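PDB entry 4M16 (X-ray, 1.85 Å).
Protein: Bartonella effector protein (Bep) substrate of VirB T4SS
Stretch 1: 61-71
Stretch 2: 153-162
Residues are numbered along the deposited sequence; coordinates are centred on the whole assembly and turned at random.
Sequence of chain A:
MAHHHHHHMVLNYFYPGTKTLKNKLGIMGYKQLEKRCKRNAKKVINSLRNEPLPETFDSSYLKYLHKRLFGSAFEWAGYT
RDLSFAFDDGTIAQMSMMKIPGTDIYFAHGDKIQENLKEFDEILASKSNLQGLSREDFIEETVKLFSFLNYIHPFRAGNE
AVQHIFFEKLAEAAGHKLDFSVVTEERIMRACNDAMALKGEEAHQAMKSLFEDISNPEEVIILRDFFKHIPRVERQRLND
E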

# COMPACT_ATOMS: atom_id res chain seq x y z
N TYR A 61 11.17 -0.18 5.83
CA TYR A 61 10.35 0.87 6.40
C TYR A 61 8.87 0.58 6.08
O TYR A 61 8.00 0.87 6.87
CB TYR A 61 10.75 2.22 5.83
CG TYR A 61 10.01 3.40 6.36
CD1 TYR A 61 9.97 3.68 7.72
CD2 TYR A 61 9.31 4.24 5.49
CE1 TYR A 61 9.27 4.76 8.20
CE2 TYR A 61 8.63 5.33 5.96
CZ TYR A 61 8.61 5.60 7.33
OH TYR A 61 7.93 6.73 7.78
N LEU A 62 8.61 0.05 4.88
CA LEU A 62 7.22 -0.20 4.50
C LEU A 62 6.63 -1.27 5.46
O LEU A 62 5.50 -1.13 5.95
CB LEU A 62 7.12 -0.63 3.04
CG LEU A 62 5.70 -0.90 2.55
CD1 LEU A 62 5.00 0.42 2.24
CD2 LEU A 62 5.73 -1.74 1.30
N LYS A 63 7.43 -2.30 5.77
CA LYS A 63 7.00 -3.36 6.73
C LYS A 63 6.80 -2.82 8.16
O LYS A 63 5.84 -3.17 8.86
CB LYS A 63 8.00 -4.51 6.72
CG LYS A 63 8.09 -5.24 5.37
CD LYS A 63 9.20 -6.29 5.45
CE LYS A 63 9.63 -6.72 4.05
NZ LYS A 63 10.93 -7.44 4.05
N TYR A 64 7.72 -1.95 8.58
CA TYR A 64 7.64 -1.25 9.84
C TYR A 64 6.29 -0.51 9.93
O TYR A 64 5.59 -0.61 10.93
CB TYR A 64 8.83 -0.27 10.00
CG TYR A 64 8.60 0.76 11.06
CD1 TYR A 64 8.91 0.50 12.40
CD2 TYR A 64 8.14 2.03 10.72
CE1 TYR A 64 8.74 1.47 13.38
CE2 TYR A 64 7.96 3.00 11.70
CZ TYR A 64 8.25 2.73 13.02
OH TYR A 64 8.06 3.68 13.99
N LEU A 65 5.98 0.28 8.90
CA LEU A 65 4.72 1.02 8.86
C LEU A 65 3.48 0.11 8.90
O LEU A 65 2.51 0.42 9.58
CB LEU A 65 4.66 1.95 7.62
CG LEU A 65 5.55 3.17 7.55
CD1 LEU A 65 5.46 3.84 6.17
CD2 LEU A 65 5.23 4.14 8.65
N HIS A 66 3.50 -1.00 8.17
CA HIS A 66 2.38 -1.92 8.19
C HIS A 66 2.16 -2.51 9.58
O HIS A 66 1.01 -2.63 10.03
CB HIS A 66 2.61 -3.04 7.16
CG HIS A 66 1.41 -3.87 6.91
ND1 HIS A 66 1.15 -5.02 7.61
CD2 HIS A 66 0.40 -3.73 6.03
CE1 HIS A 66 0.04 -5.57 7.15
NE2 HIS A 66 -0.43 -4.80 6.20
N LYS A 67 3.26 -2.87 10.25
CA LYS A 67 3.23 -3.35 11.65
C LYS A 67 2.64 -2.28 12.57
O LYS A 67 1.79 -2.58 13.44
CB LYS A 67 4.64 -3.79 12.11
CG LYS A 67 4.85 -4.00 13.60
CD LYS A 67 4.27 -5.29 14.09
CE LYS A 67 4.61 -5.54 15.57
NZ LYS A 67 5.97 -6.09 15.76
N ARG A 68 3.06 -1.03 12.42
CA ARG A 68 2.45 0.06 13.20
C ARG A 68 0.94 0.20 12.99
O ARG A 68 0.16 0.35 13.96
CB ARG A 68 3.11 1.41 12.88
CG ARG A 68 4.55 1.57 13.39
CD ARG A 68 4.63 1.67 14.91
NE ARG A 68 3.85 2.81 15.40
CZ ARG A 68 4.24 4.08 15.36
NH1 ARG A 68 5.43 4.43 14.90
NH2 ARG A 68 3.40 5.02 15.79
N LEU A 69 0.56 0.19 11.72
CA LEU A 69 -0.82 0.45 11.31
C LEU A 69 -1.78 -0.67 11.72
O LEU A 69 -2.90 -0.38 12.06
CB LEU A 69 -0.95 0.64 9.79
CG LEU A 69 -0.43 1.98 9.26
CD1 LEU A 69 -0.19 2.02 7.72
CD2 LEU A 69 -1.34 3.09 9.68
N PHE A 70 -1.33 -1.91 11.69
CA PHE A 70 -2.21 -3.09 11.81
C PHE A 70 -1.79 -4.09 12.88
O PHE A 70 -2.38 -5.18 12.97
CB PHE A 70 -2.25 -3.83 10.45
CG PHE A 70 -2.83 -3.01 9.36
CD1 PHE A 70 -4.19 -2.73 9.37
CD2 PHE A 70 -2.04 -2.44 8.36
CE1 PHE A 70 -4.77 -1.90 8.43
CE2 PHE A 70 -2.62 -1.63 7.39
CZ PHE A 70 -3.97 -1.38 7.41
N GLY A 71 -0.82 -3.75 13.70
CA GLY A 71 -0.23 -4.66 14.65
C GLY A 71 -1.17 -4.95 15.79
O GLY A 71 -1.21 -6.09 16.29
N HIS A 153 1.71 -5.41 -4.03
CA HIS A 153 0.70 -5.70 -3.03
C HIS A 153 1.25 -6.76 -2.09
O HIS A 153 0.69 -7.85 -1.98
CB HIS A 153 -0.63 -6.15 -3.65
CG HIS A 153 -1.77 -5.20 -3.39
ND1 HIS A 153 -1.71 -3.87 -3.76
CD2 HIS A 153 -2.98 -5.39 -2.85
CE1 HIS A 153 -2.85 -3.29 -3.46
NE2 HIS A 153 -3.62 -4.19 -2.87
N PRO A 154 2.37 -6.45 -1.42
CA PRO A 154 3.11 -7.44 -0.69
C PRO A 154 2.48 -7.99 0.61
O PRO A 154 3.00 -8.96 1.11
CB PRO A 154 4.41 -6.71 -0.34
CG PRO A 154 4.03 -5.27 -0.24
CD PRO A 154 3.01 -5.12 -1.34
N PHE A 155 1.48 -7.33 1.18
CA PHE A 155 0.79 -7.81 2.41
C PHE A 155 -0.53 -8.54 2.15
O PHE A 155 -1.17 -8.32 1.12
CB PHE A 155 0.55 -6.61 3.37
CG PHE A 155 1.78 -5.82 3.65
CD1 PHE A 155 2.75 -6.30 4.50
CD2 PHE A 155 2.01 -4.59 3.01
CE1 PHE A 155 3.95 -5.58 4.70
CE2 PHE A 155 3.18 -3.90 3.19
CZ PHE A 155 4.14 -4.36 4.08
N ARG A 156 -0.98 -9.38 3.11
CA ARG A 156 -2.28 -10.00 2.98
C ARG A 156 -3.39 -8.97 2.78
O ARG A 156 -4.29 -9.18 1.97
CB ARG A 156 -2.60 -10.94 4.15
CG ARG A 156 -3.97 -11.59 4.07
CD ARG A 156 -4.16 -12.37 2.81
NE ARG A 156 -5.49 -12.91 2.79
CZ ARG A 156 -6.61 -12.23 2.51
NH1 ARG A 156 -6.64 -10.90 2.27
NH2 ARG A 156 -7.73 -12.86 2.53
N ALA A 157 -3.32 -7.87 3.48
CA ALA A 157 -4.29 -6.81 3.37
C ALA A 157 -3.66 -5.53 3.96
O ALA A 157 -2.59 -5.58 4.59
CB ALA A 157 -5.56 -7.15 4.16
N GLY A 158 -4.30 -4.37 3.75
CA GLY A 158 -3.76 -3.15 4.29
C GLY A 158 -2.70 -2.53 3.38
O GLY A 158 -2.06 -1.54 3.73
N ASN A 159 -2.58 -3.05 2.18
CA ASN A 159 -1.62 -2.51 1.23
C ASN A 159 -1.78 -1.07 0.84
O ASN A 159 -0.78 -0.32 0.77
CB ASN A 159 -1.59 -3.35 -0.05
CG ASN A 159 -1.03 -4.76 0.19
OD1 ASN A 159 0.16 -4.94 0.24
ND2 ASN A 159 -1.90 -5.76 0.27
N GLU A 160 -3.00 -0.68 0.52
CA GLU A 160 -3.25 0.66 0.07
C GLU A 160 -2.96 1.66 1.20
O GLU A 160 -2.35 2.67 0.98
CB GLU A 160 -4.70 0.76 -0.42
CG GLU A 160 -5.00 -0.10 -1.67
CD GLU A 160 -5.45 -1.56 -1.39
OE1 GLU A 160 -5.85 -1.84 -0.26
OE2 GLU A 160 -5.50 -2.43 -2.35
N ALA A 161 -3.41 1.36 2.41
CA ALA A 161 -3.25 2.28 3.52
C ALA A 161 -1.77 2.51 3.80
O ALA A 161 -1.33 3.63 4.00
CB ALA A 161 -3.95 1.72 4.78
N VAL A 162 -1.00 1.44 3.82
CA VAL A 162 0.44 1.59 4.05
C VAL A 162 1.22 2.32 2.92
O VAL A 162 2.01 3.22 3.19
CB VAL A 162 1.06 0.25 4.47
CG1 VAL A 162 1.26 -0.63 3.31
CG2 VAL A 162 2.34 0.52 5.29

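Stretch 1 is helical through most of its length, continuing a helix that begins earlier in the chain, and the loop 153-158 and the start of the helix at 159 pack against it, burying 492 Å² in all. The main bump is Val162, whose side chain fits as a knob into the hollow formed by Leu62, Leu65, His66 and Leu69. Val162 CG2 reaches the helix backbone, 3.5 Å from His66 N and 3.6 Å from Leu62 O, and lies 3.8 Å from Leu69 CD1; a short branched residue fills this pocket without holding the backbones apart, and the CA atoms of His66 and Val162 are 5.8 Å apart.

His66 joins the helix to the loop. Its ring lies nearly parallel to that of Phe155, the planes at 8° and the centroids 3.9 Å apart in an offset stack, while the edge of the His66 ring is turned to the loop backbone, where His66 NE2 donates a hydrogen bond to Ala157 O (2.8 Å). Phe155 is bordered further by Leu62, whose CD2 is 3.8 Å from Phe155 CE2 and 4.2 Å from Pro154 CG.

At the other end, Phe70 CZ approaches Gly158 CA (3.6 Å) and Ala161 CB (4.1 Å). Small residues leave room for the ring here: a CB on Gly158 would clash with Phe70 CE2, and the backbone angles of Gly158 themselves call for glycine.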